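Local coordinates for protein 336aa long hypothetical dTDP-glucose 4,6-dehydratase (Pyrococcus horikoshii, PDB 2HUN) that binds NAD in a Rossmann-type fold and probably acts as a dTDP-glucose 4,6-dehydratase, removing water from a nucleotide-activated sugar, at residues 233-236 with 237-240; 285-288 with 289-293. All coordinates share one frame; numbering follows the deposited sequence.

Interaction 1 (233-236 with 237-240); sequences KGES and REIY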
loop_
_atom_site.group_PDB
_atom_site.type_symbol
_atom_site.label_atom_id
_atom_site.label_comp_id
_atom_site.label_asym_id
_atom_site.label_seq_id
_atom_site.Cartn_x
_atom_site.Cartn_y
_atom_site.Cartn_z
ATOM N N LYS A 233 -12.593 -9.324 19.422
ATOM C CA LYS A 233 -13.084 -10.474 18.667
ATOM C C LYS A 233 -12.655 -10.587 17.207
ATOM O O LYS A 233 -12.913 -11.608 16.567
ATOM C CB LYS A 233 -14.609 -10.509 18.741
ATOM C CG LYS A 233 -15.155 -10.519 20.158
ATOM C CD LYS A 233 -16.653 -10.329 20.118
ATOM C CE LYS A 233 -17.257 -10.036 21.476
ATOM N NZ LYS A 233 -18.719 -9.741 21.335
ATOM N N GLY A 234 -12.005 -9.552 16.680
ATOM C CA GLY A 234 -11.566 -9.583 15.295
ATOM C C GLY A 234 -10.508 -10.636 15.015
ATOM O O GLY A 234 -9.633 -10.892 15.846
ATOM N N GLU A 235 -10.570 -11.237 13.831
ATOM C CA GLU A 235 -9.619 -12.275 13.451
ATOM C C GLU A 235 -8.378 -11.666 12.813
ATOM O O GLU A 235 -8.466 -10.680 12.085
ATOM C CB GLU A 235 -10.287 -13.253 12.486
ATOM C CG GLU A 235 -11.680 -13.661 12.940
ATOM C CD GLU A 235 -12.358 -14.618 11.981
ATOM O OE1 GLU A 235 -12.349 -14.356 10.756
ATOM O OE2 GLU A 235 -12.913 -15.631 12.457
ATOM N N SER A 236 -7.223 -12.260 13.092
ATOM C CA SER A 236 -5.965 -11.769 12.554
ATOM C C SER A 236 -5.942 -11.906 11.037
ATOM O O SER A 236 -6.576 -12.801 10.487
ATOM C CB SER A 236 -4.796 -12.547 13.164
ATOM O OG SER A 236 -3.552 -11.996 12.771
ATOM N N ARG A 237 -5.215 -11.011 10.371
ATOM C CA ARG A 237 -5.094 -11.025 8.914
ATOM C C ARG A 237 -6.361 -10.545 8.205
ATOM O O ARG A 237 -6.435 -10.582 6.977
ATOM C CB ARG A 237 -4.755 -12.441 8.423
ATOM C CG ARG A 237 -3.577 -13.062 9.153
ATOM C CD ARG A 237 -3.235 -14.474 8.677
ATOM N NE ARG A 237 -2.029 -14.952 9.351
ATOM C CZ ARG A 237 -1.313 -16.005 8.968
ATOM N NH1 ARG A 237 -1.677 -16.708 7.905
ATOM N NH2 ARG A 237 -0.223 -16.349 9.644
ATOM N N GLU A 238 -7.350 -10.087 8.966
ATOM C CA GLU A 238 -8.608 -9.624 8.376
ATOM C C GLU A 238 -8.827 -8.111 8.416
ATOM O O GLU A 238 -8.462 -7.437 9.379
ATOM C CB GLU A 238 -9.805 -10.283 9.069
ATOM C CG GLU A 238 -9.900 -11.795 8.948
ATOM C CD GLU A 238 -10.097 -12.266 7.517
ATOM O OE1 GLU A 238 -10.503 -11.447 6.668
ATOM O OE2 GLU A 238 -9.860 -13.462 7.244
ATOM N N ILE A 239 -9.441 -7.590 7.357
ATOM C CA ILE A 239 -9.766 -6.177 7.278
ATOM C C ILE A 239 -11.266 -6.056 7.559
ATOM O O ILE A 239 -12.064 -6.897 7.117
ATOM C CB ILE A 239 -9.458 -5.596 5.879
ATOM C CG1 ILE A 239 -7.963 -5.735 5.571
ATOM C CG2 ILE A 239 -9.871 -4.121 5.821
ATOM C CD1 ILE A 239 -7.559 -5.140 4.234
ATOM N N TYR A 240 -11.644 -5.020 8.303
ATOM C CA TYR A 240 -13.038 -4.797 8.652
ATOM C C TYR A 240 -13.508 -3.386 8.289
ATOM O O TYR A 240 -13.049 -2.403 8.873
ATOM C CB TYR A 240 -13.250 -5.018 10.161
ATOM C CG TYR A 240 -13.074 -6.445 10.629
ATOM C CD1 TYR A 240 -14.106 -7.381 10.497
ATOM C CD2 TYR A 240 -11.873 -6.863 11.206
ATOM C CE1 TYR A 240 -13.942 -8.703 10.935
ATOM C CE2 TYR A 240 -11.700 -8.171 11.640
ATOM C CZ TYR A 240 -12.733 -9.084 11.506
ATOM O OH TYR A 240 -12.554 -10.366 11.957
HETATM O O HOH W 1 -13.892 -12.271 10.615
HETATM O O HOH W 2 -10.762 -15.596 9.427
#
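The phenol oxygen of Tyr240, on the strand just after the turn, accepts the backbone N-H of Glu235, where the turn begins. Glu235 N lies 2.9 Å from Tyr240 OH in a bond that is almost straight (176°), and the amide comes in at the edge of the ring, near its plane. Tyrosine suits the place because its long flat side chain carries a hydroxyl across to a backbone amide just beyond the end of a helix. A second backbone bond is weak, from Glu238 N to Glu235 O (3.4 Å), and belongs to a type II beta turn running from Glu235 to Glu238.

Gly234 CA sits 3.6 Å from Tyr240 OH, and glycine suits the place, having no CB to come up against CE2 of the ring.

Among the charged groups, a bend at chi2 (-64°) brings the Glu238 carboxylate alongside that of Glu235, with Glu235 OE1 4.4 Å from Glu238 OE2. One water lies between these two oxygens, its contact with OE1 doubtfully short, and may ease the repulsion; another bonds Tyr240 OH and, weakly, Glu235 OE1. Lys287 forms a salt bridge with Glu238 OE1, which probably offsets part of the negative charge.

Ser236 OG bonds to the backbone of Leu171 and Ala173, and the turn delivers the chain from helix 220-233 into strand 239-242, which runs parallel to strand 172-182.

Interaction 2 (285-288 with 289-293); sequences SWKI and TRDLK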
loop_
_atom_site.group_PDB
_atom_site.type_symbol
_atom_site.label_atom_id
_atom_site.label_comp_id
_atom_site.label_asym_id
_atom_site.label_seq_id
_atom_site.Cartn_x
_atom_site.Cartn_y
_atom_site.Cartn_z
ATOM N N SER A 285 -20.088 -2.633 4.878
ATOM C CA SER A 285 -19.655 -3.167 6.170
ATOM C C SER A 285 -20.393 -4.435 6.607
ATOM O O SER A 285 -20.647 -4.639 7.795
ATOM C CB SER A 285 -19.777 -2.093 7.260
ATOM O OG SER A 285 -21.087 -1.557 7.310
ATOM N N TRP A 286 -20.724 -5.294 5.651
ATOM C CA TRP A 286 -21.416 -6.543 5.966
ATOM C C TRP A 286 -20.523 -7.535 6.723
ATOM O O TRP A 286 -20.995 -8.264 7.595
ATOM C CB TRP A 286 -21.919 -7.210 4.684
ATOM C CG TRP A 286 -22.484 -8.564 4.925
ATOM C CD1 TRP A 286 -21.982 -9.755 4.479
ATOM C CD2 TRP A 286 -23.643 -8.884 5.707
ATOM N NE1 TRP A 286 -22.756 -10.797 4.936
ATOM C CE2 TRP A 286 -23.782 -10.291 5.693
ATOM C CE3 TRP A 286 -24.578 -8.118 6.421
ATOM C CZ2 TRP A 286 -24.821 -10.952 6.368
ATOM C CZ3 TRP A 286 -25.613 -8.777 7.093
ATOM C CH2 TRP A 286 -25.723 -10.181 7.060
ATOM N N LYS A 287 -19.237 -7.559 6.393
ATOM C CA LYS A 287 -18.305 -8.484 7.037
ATOM C C LYS A 287 -18.322 -8.373 8.559
ATOM O O LYS A 287 -18.514 -9.363 9.263
ATOM C CB LYS A 287 -16.888 -8.241 6.513
ATOM C CG LYS A 287 -15.819 -9.188 7.059
ATOM C CD LYS A 287 -14.496 -8.942 6.342
ATOM C CE LYS A 287 -13.392 -9.853 6.830
ATOM N NZ LYS A 287 -12.120 -9.580 6.096
ATOM N N ILE A 288 -18.133 -7.160 9.067
ATOM C CA ILE A 288 -18.120 -6.950 10.501
ATOM C C ILE A 288 -19.497 -7.216 11.100
ATOM O O ILE A 288 -19.609 -7.681 12.237
ATOM C CB ILE A 288 -17.615 -5.518 10.847
ATOM C CG1 ILE A 288 -17.205 -5.463 12.320
ATOM C CG2 ILE A 288 -18.688 -4.475 10.532
ATOM C CD1 ILE A 288 -16.541 -4.155 12.725
ATOM N N THR A 289 -20.549 -6.946 10.337
ATOM C CA THR A 289 -21.897 -7.200 10.828
ATOM C C THR A 289 -22.081 -8.697 11.035
ATOM O O THR A 289 -22.475 -9.145 12.112
ATOM C CB THR A 289 -22.970 -6.717 9.826
ATOM O OG1 THR A 289 -22.819 -5.314 9.598
ATOM C CG2 THR A 289 -24.365 -6.998 10.365
ATOM N N ARG A 290 -21.778 -9.460 9.990
ATOM C CA ARG A 290 -21.910 -10.916 9.984
ATOM C C ARG A 290 -21.038 -11.634 11.009
ATOM O O ARG A 290 -21.527 -12.470 11.766
ATOM C CB ARG A 290 -21.567 -11.458 8.586
ATOM C CG ARG A 290 -21.730 -12.983 8.400
ATOM C CD ARG A 290 -20.959 -13.467 7.157
ATOM N NE ARG A 290 -19.533 -13.158 7.279
ATOM C CZ ARG A 290 -18.771 -12.669 6.306
ATOM N NH1 ARG A 290 -19.282 -12.425 5.100
ATOM N NH2 ARG A 290 -17.497 -12.384 6.549
ATOM N N ASP A 291 -19.747 -11.322 11.014
ATOM C CA ASP A 291 -18.803 -11.978 11.915
ATOM C C ASP A 291 -18.791 -11.505 13.368
ATOM O O ASP A 291 -18.830 -12.322 14.286
ATOM C CB ASP A 291 -17.382 -11.868 11.355
ATOM C CG ASP A 291 -17.212 -12.605 10.036
ATOM O OD1 ASP A 291 -18.145 -13.312 9.619
ATOM O OD2 ASP A 291 -16.137 -12.480 9.420
ATOM N N LEU A 292 -18.746 -10.193 13.582
ATOM C CA LEU A 292 -18.685 -9.666 14.939
ATOM C C LEU A 292 -19.993 -9.097 15.475
ATOM O O LEU A 292 -20.038 -8.596 16.600
ATOM C CB LEU A 292 -17.589 -8.604 15.019
ATOM C CG LEU A 292 -16.256 -8.961 14.359
ATOM C CD1 LEU A 292 -15.219 -7.885 14.688
ATOM C CD2 LEU A 292 -15.785 -10.324 14.833
ATOM N N LYS A 293 -21.053 -9.168 14.675
ATOM C CA LYS A 293 -22.360 -8.665 15.087
ATOM C C LYS A 293 -22.389 -7.176 15.409
ATOM O O LYS A 293 -23.194 -6.732 16.227
ATOM C CB LYS A 293 -22.878 -9.450 16.298
ATOM C CG LYS A 293 -23.441 -10.817 15.956
ATOM C CD LYS A 293 -22.401 -11.689 15.292
ATOM C CE LYS A 293 -22.958 -13.044 14.872
ATOM N NZ LYS A 293 -21.860 -13.861 14.270
#
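Arg290 lays its CB over one face of the Trp286 indole, a CH-pi contact in which CB stands 4.1 Å from the centroid of the five-membered ring. The rest of the arginine crosses the tryptophan at about a right angle, the guanidinium plane turned 88° from the ring. Next to it Thr289 offers its methyl, CG2 lying 3.9 Å from Trp286 CZ3. With CG swung opposite the backbone N (chi1 173°), the indole leans along the helix toward Thr289 and Arg290, three and four residues ahead.

Threonine suits its place by using both branches: while CG2 meets the indole, OG1 donates to Ser285 O at 2.9 Å, tilted from the carbonyl plane. That carbonyl also receives a weak bond from Thr289 N.

These contacts follow the i to i+3 and i to i+4 spacing of the short helix 286-292, with Ser285 at its N-cap position. Arg290 N donates to Trp286 O (2.8 Å) and Asp291 N to Lys287 O (2.9 Å), both nearly linear.

Beyond CB, a bend at chi3 (59°) turns the guanidinium toward its neighbour Asp291. Arg290 NE reaches Asp291 OD1 at 2.7 Å, and NH2 meets OD2 at 3.2 Å, a side-on grip by two nitrogens that approach from above the carboxylate plane. Were Asp291 replaced by an alanine, the guanidinium is likely to lose its partner charge and be freer to turn beside the indole.

Farther round the helix, Ile288 CG1 packs 3.9 Å from Leu292 CD1, branched apolar chains fitting the buried side against Val230 of helix 220-233. Lys287 stretches fully out of the helix, its amine salt-bridged to Glu238.

Overall arrangement
Interaction 1 is a surface turn at the entry to strand 239-242, with Tyr240 as its buried residue; interaction 2 is partly buried, one side of helix 286-292 turned inward and the other outward. Their centres lie 11 Å apart and they touch directly. Lys287 NZ bridges them, 2.5 Å from Glu238 OE1 and 2.9 Å from Ile239 O, and also makes a cation-pi contact with Tyr240. Apolar packing adds to this where Ile288 and Leu292 meet the same tyrosine. The turn relies on backbone, phenol and water-mediated bonds, whereas the helix combines regular backbone bonds with an outward-facing indole and ion pair and an inward-facing aliphatic side.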